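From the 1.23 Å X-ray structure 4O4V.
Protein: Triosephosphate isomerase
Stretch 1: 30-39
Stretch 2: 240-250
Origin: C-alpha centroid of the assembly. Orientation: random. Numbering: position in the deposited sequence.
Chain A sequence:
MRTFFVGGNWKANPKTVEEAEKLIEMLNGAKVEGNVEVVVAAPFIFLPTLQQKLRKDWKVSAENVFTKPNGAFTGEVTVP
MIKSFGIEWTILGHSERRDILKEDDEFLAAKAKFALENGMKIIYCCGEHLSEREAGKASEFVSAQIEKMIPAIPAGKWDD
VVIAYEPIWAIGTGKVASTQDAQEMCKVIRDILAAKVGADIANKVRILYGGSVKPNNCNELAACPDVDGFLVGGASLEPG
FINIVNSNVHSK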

# COMPACT_ATOMS: atom_id res chain seq x y z
N ALA A 30 10.84 26.12 9.27
CA ALA A 30 11.63 26.55 8.11
C ALA A 30 11.14 27.87 7.53
O ALA A 30 9.95 28.10 7.41
CB ALA A 30 11.59 25.48 7.05
N LYS A 31 12.07 28.76 7.22
CA LYS A 31 11.74 30.03 6.62
C LYS A 31 11.77 29.92 5.11
O LYS A 31 12.82 29.77 4.49
CB LYS A 31 12.70 31.10 7.13
N VAL A 32 10.58 29.99 4.51
CA VAL A 32 10.42 29.91 3.05
C VAL A 32 10.56 31.31 2.46
O VAL A 32 10.01 32.29 2.98
CB VAL A 32 9.03 29.34 2.72
CG1 VAL A 32 8.77 29.35 1.21
CG2 VAL A 32 8.88 27.93 3.28
N GLU A 33 11.34 31.40 1.40
CA GLU A 33 11.57 32.61 0.65
C GLU A 33 10.86 32.51 -0.68
O GLU A 33 10.69 31.40 -1.22
CB GLU A 33 13.08 32.76 0.38
CG GLU A 33 13.94 32.88 1.64
CD GLU A 33 13.62 34.10 2.48
OE1 GLU A 33 13.02 35.07 1.96
OE2 GLU A 33 13.98 34.11 3.68
N GLY A 34 10.44 33.63 -1.25
CA GLY A 34 9.86 33.63 -2.57
C GLY A 34 8.43 33.13 -2.59
O GLY A 34 7.68 33.32 -1.61
N ASN A 35 8.04 32.53 -3.69
CA ASN A 35 6.68 32.07 -3.92
C ASN A 35 6.76 30.65 -4.43
O ASN A 35 7.36 30.40 -5.47
CB ASN A 35 5.99 32.93 -4.97
N VAL A 36 6.19 29.71 -3.69
CA VAL A 36 6.35 28.30 -4.00
C VAL A 36 5.23 27.52 -3.37
O VAL A 36 4.76 27.84 -2.26
CB VAL A 36 7.74 27.81 -3.54
CG1 VAL A 36 8.00 28.09 -2.04
CG2 VAL A 36 7.97 26.34 -3.86
N GLU A 37 4.76 26.52 -4.08
CA GLU A 37 3.74 25.58 -3.62
C GLU A 37 4.44 24.32 -3.14
O GLU A 37 5.14 23.68 -3.95
CB GLU A 37 2.76 25.28 -4.76
CG GLU A 37 1.64 24.30 -4.42
CD GLU A 37 0.60 24.17 -5.50
OE1 GLU A 37 0.74 24.79 -6.57
OE2 GLU A 37 -0.39 23.44 -5.27
N VAL A 38 4.31 23.99 -1.88
CA VAL A 38 5.03 22.87 -1.28
C VAL A 38 4.09 21.78 -0.86
O VAL A 38 3.07 22.04 -0.17
CB VAL A 38 5.88 23.33 -0.08
CG1 VAL A 38 6.73 22.17 0.47
CG2 VAL A 38 6.76 24.53 -0.44
N VAL A 39 4.41 20.56 -1.25
CA VAL A 39 3.62 19.38 -0.92
C VAL A 39 4.58 18.36 -0.31
O VAL A 39 5.72 18.23 -0.79
CB VAL A 39 2.93 18.89 -2.19
CG1 VAL A 39 2.25 17.56 -2.01
CG2 VAL A 39 1.92 19.90 -2.69
N GLY A 240 18.19 20.14 4.12
CA GLY A 240 18.41 20.64 2.77
C GLY A 240 17.14 20.74 1.93
O GLY A 240 17.15 21.43 0.89
N PHE A 241 16.05 20.08 2.33
CA PHE A 241 14.79 20.27 1.66
C PHE A 241 14.44 21.75 1.58
O PHE A 241 13.90 22.22 0.58
CB PHE A 241 13.67 19.50 2.38
CG PHE A 241 12.35 19.53 1.69
CD1 PHE A 241 12.22 18.99 0.40
CD2 PHE A 241 11.23 20.14 2.27
CE1 PHE A 241 11.01 19.02 -0.26
CE2 PHE A 241 10.02 20.15 1.61
CZ PHE A 241 9.89 19.61 0.35
N ILE A 242 14.76 22.52 2.62
CA ILE A 242 14.38 23.93 2.64
C ILE A 242 15.17 24.72 1.58
O ILE A 242 14.64 25.63 0.96
CB ILE A 242 14.53 24.52 4.07
CG1 ILE A 242 13.78 23.61 5.07
CG2 ILE A 242 14.07 25.96 4.08
CD1 ILE A 242 12.33 23.30 4.69
N ASN A 243 16.45 24.39 1.39
CA ASN A 243 17.22 25.00 0.32
C ASN A 243 16.56 24.76 -1.01
O ASN A 243 16.51 25.65 -1.86
CB ASN A 243 18.63 24.43 0.28
CG ASN A 243 19.40 24.71 1.51
OD1 ASN A 243 19.22 24.05 2.53
ND2 ASN A 243 20.28 25.69 1.44
N ILE A 244 16.05 23.56 -1.23
CA ILE A 244 15.41 23.22 -2.48
C ILE A 244 14.09 23.99 -2.64
O ILE A 244 13.82 24.51 -3.71
CB ILE A 244 15.23 21.70 -2.61
CG1 ILE A 244 16.58 20.99 -2.55
CG2 ILE A 244 14.51 21.37 -3.85
CD1 ILE A 244 16.50 19.49 -2.29
N VAL A 245 13.27 24.03 -1.60
CA VAL A 245 12.06 24.85 -1.63
C VAL A 245 12.38 26.29 -2.03
O VAL A 245 11.70 26.92 -2.87
CB VAL A 245 11.36 24.81 -0.26
CG1 VAL A 245 10.31 25.89 -0.13
CG2 VAL A 245 10.79 23.41 -0.03
N ASN A 246 13.46 26.81 -1.46
CA ASN A 246 13.84 28.20 -1.65
C ASN A 246 14.55 28.49 -2.96
O ASN A 246 14.80 29.66 -3.30
CB ASN A 246 14.66 28.68 -0.44
CG ASN A 246 13.79 28.89 0.79
OD1 ASN A 246 12.57 28.95 0.66
ND2 ASN A 246 14.39 28.98 1.95
N SER A 247 14.84 27.45 -3.75
CA SER A 247 15.43 27.64 -5.07
C SER A 247 14.48 28.33 -6.03
O SER A 247 14.89 28.75 -7.10
CB SER A 247 15.92 26.30 -5.63
OG SER A 247 14.86 25.47 -6.01
N ASN A 248 13.19 28.43 -5.67
CA ASN A 248 12.19 29.08 -6.52
C ASN A 248 12.60 30.49 -6.90
O ASN A 248 12.20 30.99 -7.96
CB ASN A 248 10.81 29.11 -5.85
CG ASN A 248 10.71 30.15 -4.73
OD1 ASN A 248 10.47 31.33 -4.98
ND2 ASN A 248 10.89 29.71 -3.49
N VAL A 249 13.41 31.15 -6.08
CA VAL A 249 13.79 32.52 -6.36
C VAL A 249 14.69 32.62 -7.58
O VAL A 249 14.86 33.71 -8.13
CB VAL A 249 14.44 33.19 -5.15
CG1 VAL A 249 13.50 33.17 -3.93
CG2 VAL A 249 15.78 32.57 -4.81
N HIS A 250 15.26 31.50 -8.05
CA HIS A 250 16.10 31.48 -9.25
C HIS A 250 15.34 31.12 -10.50
O HIS A 250 15.90 31.15 -11.59
CB HIS A 250 17.27 30.53 -9.07
CG HIS A 250 18.11 30.88 -7.90
ND1 HIS A 250 18.98 31.95 -7.91
CD2 HIS A 250 18.16 30.35 -6.65
CE1 HIS A 250 19.56 32.04 -6.73
NE2 HIS A 250 19.09 31.08 -5.95

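A loop has no regular ladder of hydrogen bonds to pair its peptide groups, and a carboxamide side chain is well suited to supply what is missing: like a peptide group, it pairs N-H donors with a carbonyl acceptor, and its NH2 carries two hydrogens where a peptide has one. The contact between stretches 30-39 and 240-250 of this triosephosphate isomerase shows the principle used twice in succession. N246 grips the loop around V32 at both ends. N246 ND2 donates to K31 O at 3.1 Å, and N246 OD1 accepts from E33 N at 2.8 Å, with N-H...acceptor angles of 168° and 174°. The amide thus meets the backbone much as a neighbouring strand would, bridging a carbonyl and an N-H two residues apart.

N248 repeats the motif two residues further along each stretch. N248 ND2 donates to E33 O at 2.8 Å in a nearly straight bond (175°), while N248 OD1 accepts from N35 N at 3.0 Å in a more bent one (146°). E33 therefore has its N-H and its carbonyl taken by two different asparagines, and its carboxylate, which leads away from the helix, takes no part. N248 is itself held in place, because N248 ND2 also donates to V245 O at 3.0 Å; both amide hydrogens are used, one within its own stretch and one across the gap.

The chains are close where these bonds form. The CA atoms of A30, E33 and G34 are nearest those of I242, N246 and V249 in turn, at 6.7, 5.5 and 5.6 Å, so the loop first advances with the helix. Past G34 it doubles back, with V36 CA 6.4 Å from N248 CA and V38 returning to F241 and V245. At G34 the absence of a side chain matters: a CB there would point toward the other stretch and fall 2.1 Å from N248 OD1 and 2.8 Å from V249 CG1, a clash with both. The positive phi of 76° favours glycine independently. As it is, G34 CA rests 3.9 Å from V249 CG1.

The asparagines sit where the helical backbone tightens. The pattern of V245 N to F241 O and N246 N to I242 O gives way to the shorter-range bond from S247 N to I244 O, and a 3-10 segment follows through V249 and H250. S247 turns away from the loop, and S247 OG donates to I244 O at 2.7 Å.

Beside the polar clamps, apolar side chains pack against one another. V245, buried and pointing toward the loop, is the hub: V245 CG1 touches V36 CG1 at 3.7 Å, V38 CG2 at 3.8 Å and V32 CG1 at 4.0 Å. V36 and V38 both point toward the helix, whereas E37 between them points away, the alternation expected of extended chain. V38 also reaches F241, with V38 CG1 lying 4.0 Å from F241 CE2 in an oblique approach to the ring. One residue along the helix from F241, I242 CD1 meets A30 CB at 3.3 Å, a tight apolar pairing. Altogether 514 Å² is buried, summed over both sides, between segments more than two hundred residues apart in sequence: the asparagine amides hydrogen-bond to the loop backbone, and apolar side chains pack alongside.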